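Surface glycoprotein (Trypanosoma brucei, PDB 5KLH) probably serves as a surface sensor of the insect-stage parasite, a membrane-spanning protein whose bilobed ectodomain is the part modelled here. Local coordinates at residues E172-G184 with Y203-M217. Numbering follows the deposited sequence.
Sequences ESTQYQSALYSFG and YSEGDPFIALERETM
Tyr181 lies flat against the end of helix 208-215 in a CH-pi contact, Met217 CA 3.6 Å from its ring centroid and Ser182 CB over the opposite face. Its backbone N bonds to Glu213 OE1 at 2.9 Å, using the lone pair turned away from the other carboxylate oxygen; the Glu213 chain folds about CB-CG (chi2 -71°), leaving OE1 beside that N. Further along, Ala179 CB fits among Tyr203, Phe209 and Ile210, 3.7 Å from Ile210 CG1, while Leu180 CD2 meets the edge of the Phe209 ring. Ile210 CG2 comes off-centre to the Tyr176 ring, whose OH accepts a bent bond of 3.1 Å from Arg214 NH2. The Phe183 ring has Tyr176 CE2 over one face and Arg214 N at its edge. Ser173 OG accepts from Tyr176 N in an ST motif and donates to Glu205 OE2, modelled doubtfully short; a water held by Gln175 N donates to the same oxygen.

Arg214 is steadied by Glu215 and Asn13; Asp207 caps the helix start, and a Schellman motif ends it. Thus the loop before strand 189-191 packs on the helix after strand 197-204, whose averted flank meets helix 12-20. Three hydrogen bonds accompany the apolar cluster, at the cost of a buried, partnerless Ala179 O.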
loop_
_atom_site.group_PDB
_atom_site.type_symbol
_atom_site.label_atom_id
_atom_site.label_comp_id
_atom_site.label_asym_id
_atom_site.label_seq_id
_atom_site.Cartn_x
_atom_site.Cartn_y
_atom_site.Cartn_z
ATOM N N GLU A 172 12.222 10.916 4.166
ATOM C CA GLU A 172 11.282 9.806 4.052
ATOM C C GLU A 172 10.349 9.776 5.246
ATOM O O GLU A 172 10.784 9.942 6.404
ATOM C CB GLU A 172 11.958 8.436 3.923
ATOM C CG GLU A 172 10.885 7.385 3.548
ATOM C CD GLU A 172 11.357 5.948 3.397
ATOM O OE1 GLU A 172 12.500 5.602 3.782
ATOM O OE2 GLU A 172 10.532 5.145 2.899
ATOM N N SER A 173 9.068 9.585 4.950
ATOM C CA SER A 173 8.052 9.426 5.979
ATOM C C SER A 173 8.388 8.285 6.924
ATOM O O SER A 173 8.871 7.219 6.508
ATOM C CB SER A 173 6.674 9.200 5.347
ATOM O OG SER A 173 5.678 9.046 6.342
ATOM N N THR A 174 8.131 8.540 8.199
ATOM C CA THR A 174 8.183 7.549 9.256
ATOM C C THR A 174 6.916 6.705 9.276
ATOM O O THR A 174 6.964 5.481 9.402
ATOM C CB THR A 174 8.351 8.227 10.631
ATOM O OG1 THR A 174 9.574 8.970 10.645
ATOM C CG2 THR A 174 8.369 7.196 11.729
ATOM N N GLN A 175 5.774 7.363 9.128
ATOM C CA GLN A 175 4.501 6.693 9.323
ATOM C C GLN A 175 4.036 5.958 8.063
ATOM O O GLN A 175 3.443 4.877 8.137
ATOM C CB GLN A 175 3.442 7.699 9.760
ATOM C CG GLN A 175 2.178 7.044 10.281
ATOM C CD GLN A 175 2.477 6.100 11.427
ATOM O OE1 GLN A 175 2.947 6.522 12.472
ATOM N NE2 GLN A 175 2.233 4.804 11.222
ATOM N N TYR A 176 4.307 6.527 6.900
ATOM C CA TYR A 176 3.821 5.908 5.669
ATOM C C TYR A 176 4.951 5.258 4.897
ATOM O O TYR A 176 5.825 5.956 4.375
ATOM C CB TYR A 176 3.121 6.952 4.791
ATOM C CG TYR A 176 1.868 7.532 5.400
ATOM C CD1 TYR A 176 1.921 8.665 6.213
ATOM C CD2 TYR A 176 0.633 6.943 5.175
ATOM C CE1 TYR A 176 0.769 9.181 6.772
ATOM C CE2 TYR A 176 -0.517 7.456 5.735
ATOM C CZ TYR A 176 -0.440 8.576 6.521
ATOM O OH TYR A 176 -1.576 9.092 7.086
ATOM N N GLN A 177 4.939 3.927 4.812
ATOM C CA GLN A 177 5.954 3.205 4.056
ATOM C C GLN A 177 5.451 2.962 2.638
ATOM O O GLN A 177 6.174 2.456 1.789
ATOM C CB GLN A 177 6.318 1.882 4.737
ATOM C CG GLN A 177 7.187 2.023 6.009
ATOM C CD GLN A 177 6.407 1.782 7.292
ATOM O OE1 GLN A 177 5.179 1.755 7.288
ATOM N NE2 GLN A 177 7.120 1.596 8.397
ATOM N N SER A 178 4.180 3.288 2.414
ATOM C CA SER A 178 3.599 3.329 1.077
ATOM C C SER A 178 2.508 4.384 1.049
ATOM O O SER A 178 1.953 4.732 2.103
ATOM C CB SER A 178 3.031 1.955 0.681
ATOM O OG SER A 178 2.340 2.035 -0.568
ATOM N N ALA A 179 2.202 4.891 -0.146
ATOM C CA ALA A 179 1.056 5.784 -0.296
ATOM C C ALA A 179 -0.246 5.013 -0.357
ATOM O O ALA A 179 -1.315 5.598 -0.177
ATOM C CB ALA A 179 1.199 6.655 -1.550
ATOM N N LEU A 180 -0.174 3.706 -0.637
ATOM C CA LEU A 180 -1.381 2.882 -0.712
ATOM C C LEU A 180 -1.787 2.294 0.639
ATOM O O LEU A 180 -0.948 1.804 1.375
ATOM C CB LEU A 180 -1.192 1.726 -1.698
ATOM C CG LEU A 180 -1.115 1.955 -3.198
ATOM C CD1 LEU A 180 -1.017 0.593 -3.862
ATOM C CD2 LEU A 180 -2.365 2.670 -3.671
ATOM N N TYR A 181 -3.078 2.330 0.954
ATOM C CA TYR A 181 -3.605 1.627 2.120
ATOM C C TYR A 181 -3.194 0.156 2.027
ATOM O O TYR A 181 -3.294 -0.418 0.946
ATOM C CB TYR A 181 -5.124 1.760 2.140
ATOM C CG TYR A 181 -5.813 1.284 3.389
ATOM C CD1 TYR A 181 -6.000 2.140 4.452
ATOM C CD2 TYR A 181 -6.324 0.005 3.477
ATOM C CE1 TYR A 181 -6.663 1.730 5.587
ATOM C CE2 TYR A 181 -6.996 -0.416 4.608
ATOM C CZ TYR A 181 -7.150 0.452 5.663
ATOM O OH TYR A 181 -7.813 0.053 6.800
ATOM N N SER A 182 -2.750 -0.471 3.120
ATOM C CA SER A 182 -2.716 0.107 4.469
ATOM C C SER A 182 -1.369 0.706 4.884
ATOM O O SER A 182 -1.044 0.729 6.076
ATOM C CB SER A 182 -3.127 -0.965 5.484
ATOM O OG SER A 182 -2.468 -2.195 5.202
ATOM N N PHE A 183 -0.599 1.183 3.905
ATOM C CA PHE A 183 0.581 2.022 4.136
ATOM C C PHE A 183 1.820 1.311 4.680
ATOM O O PHE A 183 2.779 1.973 5.056
ATOM C CB PHE A 183 0.226 3.190 5.071
ATOM C CG PHE A 183 -1.041 3.903 4.673
ATOM C CD1 PHE A 183 -1.152 4.479 3.422
ATOM C CD2 PHE A 183 -2.126 3.957 5.531
ATOM C CE1 PHE A 183 -2.311 5.116 3.042
ATOM C CE2 PHE A 183 -3.293 4.596 5.161
ATOM C CZ PHE A 183 -3.393 5.168 3.904
ATOM N N GLY A 184 1.815 -0.018 4.677
ATOM C CA GLY A 184 2.998 -0.791 5.021
ATOM C C GLY A 184 3.954 -0.947 3.856
ATOM O O GLY A 184 3.621 -0.594 2.714
ATOM N N TYR A 203 5.142 10.546 -3.221
ATOM C CA TYR A 203 4.123 11.475 -2.728
ATOM C C TYR A 203 4.597 12.217 -1.502
ATOM O O TYR A 203 5.509 11.756 -0.785
ATOM C CB TYR A 203 2.834 10.728 -2.360
ATOM C CG TYR A 203 2.096 10.191 -3.550
ATOM C CD1 TYR A 203 2.460 8.986 -4.119
ATOM C CD2 TYR A 203 1.034 10.897 -4.110
ATOM C CE1 TYR A 203 1.784 8.491 -5.240
ATOM C CE2 TYR A 203 0.358 10.417 -5.216
ATOM C CZ TYR A 203 0.742 9.213 -5.778
ATOM O OH TYR A 203 0.077 8.718 -6.888
ATOM N N SER A 204 3.946 13.339 -1.214
ATOM C CA SER A 204 4.103 13.956 0.098
ATOM C C SER A 204 3.018 13.403 1.023
ATOM O O SER A 204 1.952 12.998 0.555
ATOM C CB SER A 204 4.040 15.489 0.018
ATOM O OG SER A 204 2.739 15.947 -0.323
ATOM N N GLU A 205 3.316 13.354 2.320
ATOM C CA GLU A 205 2.388 12.832 3.319
ATOM C C GLU A 205 1.006 13.451 3.259
ATOM O O GLU A 205 0.014 12.769 3.495
ATOM C CB GLU A 205 2.936 13.041 4.744
ATOM C CG GLU A 205 3.937 12.035 5.190
ATOM C CD GLU A 205 4.227 12.139 6.680
ATOM O OE1 GLU A 205 4.083 13.248 7.264
ATOM O OE2 GLU A 205 4.639 11.120 7.255
ATOM N N GLY A 206 0.936 14.753 3.005
ATOM C CA GLY A 206 -0.357 15.418 3.004
ATOM C C GLY A 206 -1.118 15.337 1.690
ATOM O O GLY A 206 -2.148 16.004 1.532
ATOM N N ASP A 207 -0.645 14.523 0.748
ATOM C CA ASP A 207 -1.345 14.435 -0.543
ATOM C C ASP A 207 -2.754 13.892 -0.396
ATOM O O ASP A 207 -2.988 12.976 0.379
ATOM C CB ASP A 207 -0.578 13.557 -1.526
ATOM C CG ASP A 207 -1.014 13.791 -2.947
ATOM O OD1 ASP A 207 -0.416 14.680 -3.579
ATOM O OD2 ASP A 207 -1.939 13.081 -3.426
ATOM N N PRO A 208 -3.707 14.438 -1.165
ATOM C CA PRO A 208 -5.071 13.913 -1.075
ATOM C C PRO A 208 -5.178 12.446 -1.498
ATOM O O PRO A 208 -6.113 11.756 -1.092
ATOM C CB PRO A 208 -5.843 14.821 -2.040
ATOM C CG PRO A 208 -5.122 16.138 -1.937
ATOM C CD PRO A 208 -3.658 15.717 -1.900
ATOM N N PHE A 209 -4.246 11.970 -2.319
ATOM C CA PHE A 209 -4.247 10.550 -2.679
ATOM C C PHE A 209 -4.102 9.691 -1.413
ATOM O O PHE A 209 -4.809 8.689 -1.240
ATOM C CB PHE A 209 -3.116 10.248 -3.678
ATOM C CG PHE A 209 -3.026 8.797 -4.100
ATOM C CD1 PHE A 209 -2.245 7.904 -3.391
ATOM C CD2 PHE A 209 -3.688 8.347 -5.228
ATOM C CE1 PHE A 209 -2.151 6.578 -3.770
ATOM C CE2 PHE A 209 -3.594 7.021 -5.618
ATOM C CZ PHE A 209 -2.821 6.137 -4.886
ATOM N N ILE A 210 -3.182 10.081 -0.539
ATOM C CA ILE A 210 -2.945 9.332 0.693
ATOM C C ILE A 210 -4.124 9.529 1.651
ATOM O O ILE A 210 -4.621 8.564 2.234
ATOM C CB ILE A 210 -1.622 9.746 1.346
ATOM C CG1 ILE A 210 -0.453 9.228 0.502
ATOM C CG2 ILE A 210 -1.551 9.241 2.781
ATOM C CD1 ILE A 210 0.914 9.724 0.951
ATOM N N ALA A 211 -4.600 10.769 1.780
ATOM C CA ALA A 211 -5.785 11.037 2.602
ATOM C C ALA A 211 -7.005 10.221 2.167
ATOM O O ALA A 211 -7.722 9.672 3.011
ATOM C CB ALA A 211 -6.108 12.517 2.589
ATOM N N LEU A 212 -7.244 10.128 0.858
ATOM C CA LEU A 212 -8.348 9.334 0.348
ATOM C C LEU A 212 -8.153 7.852 0.662
ATOM O O LEU A 212 -9.098 7.182 1.094
ATOM C CB LEU A 212 -8.508 9.558 -1.160
ATOM C CG LEU A 212 -9.752 8.982 -1.821
ATOM C CD1 LEU A 212 -11.004 9.625 -1.212
ATOM C CD2 LEU A 212 -9.704 9.209 -3.324
ATOM N N GLU A 213 -6.931 7.349 0.469
ATOM C CA GLU A 213 -6.616 5.960 0.777
ATOM C C GLU A 213 -6.938 5.672 2.229
ATOM O O GLU A 213 -7.518 4.641 2.557
ATOM C CB GLU A 213 -5.130 5.654 0.514
ATOM C CG GLU A 213 -4.778 5.486 -0.947
ATOM C CD GLU A 213 -5.336 4.204 -1.550
ATOM O OE1 GLU A 213 -5.071 3.107 -1.017
ATOM O OE2 GLU A 213 -6.053 4.281 -2.573
ATOM N N ARG A 214 -6.549 6.599 3.091
ATOM C CA ARG A 214 -6.754 6.427 4.526
ATOM C C ARG A 214 -8.223 6.456 4.895
ATOM O O ARG A 214 -8.731 5.538 5.546
ATOM C CB ARG A 214 -6.022 7.509 5.318
ATOM C CG ARG A 214 -6.174 7.342 6.825
ATOM C CD ARG A 214 -5.495 8.458 7.587
ATOM N NE ARG A 214 -6.075 9.755 7.248
ATOM C CZ ARG A 214 -5.418 10.744 6.660
ATOM N NH1 ARG A 214 -6.054 11.876 6.387
ATOM N NH2 ARG A 214 -4.130 10.616 6.350
ATOM N N GLU A 215 -8.902 7.518 4.473
ATOM C CA GLU A 215 -10.257 7.786 4.955
ATOM C C GLU A 215 -11.306 6.891 4.302
ATOM O O GLU A 215 -12.431 6.791 4.798
ATOM C CB GLU A 215 -10.614 9.253 4.738
ATOM C CG GLU A 215 -9.759 10.223 5.511
ATOM C CD GLU A 215 -9.897 10.049 7.014
ATOM O OE1 GLU A 215 -11.040 10.019 7.518
ATOM O OE2 GLU A 215 -8.858 9.940 7.698
ATOM N N THR A 216 -10.940 6.237 3.209
ATOM C CA THR A 216 -11.819 5.259 2.580
ATOM C C THR A 216 -11.332 3.827 2.751
ATOM O O THR A 216 -11.853 2.917 2.109
ATOM C CB THR A 216 -11.974 5.515 1.078
ATOM O OG1 THR A 216 -10.740 5.216 0.410
ATOM C CG2 THR A 216 -12.378 6.970 0.819
ATOM N N MET A 217 -10.320 3.640 3.595
ATOM C CA MET A 217 -9.716 2.322 3.792
ATOM C C MET A 217 -9.411 1.575 2.491
ATOM O O MET A 217 -9.726 0.388 2.355
ATOM C CB MET A 217 -10.620 1.462 4.688
ATOM C CG MET A 217 -10.803 2.055 6.054
ATOM S SD MET A 217 -11.643 0.944 7.194
ATOM C CE MET A 217 -13.325 1.065 6.588
HETATM O O HOH W 1 6.132 10.424 9.114
HETATM O O HOH W 2 -5.083 0.125 -1.176
#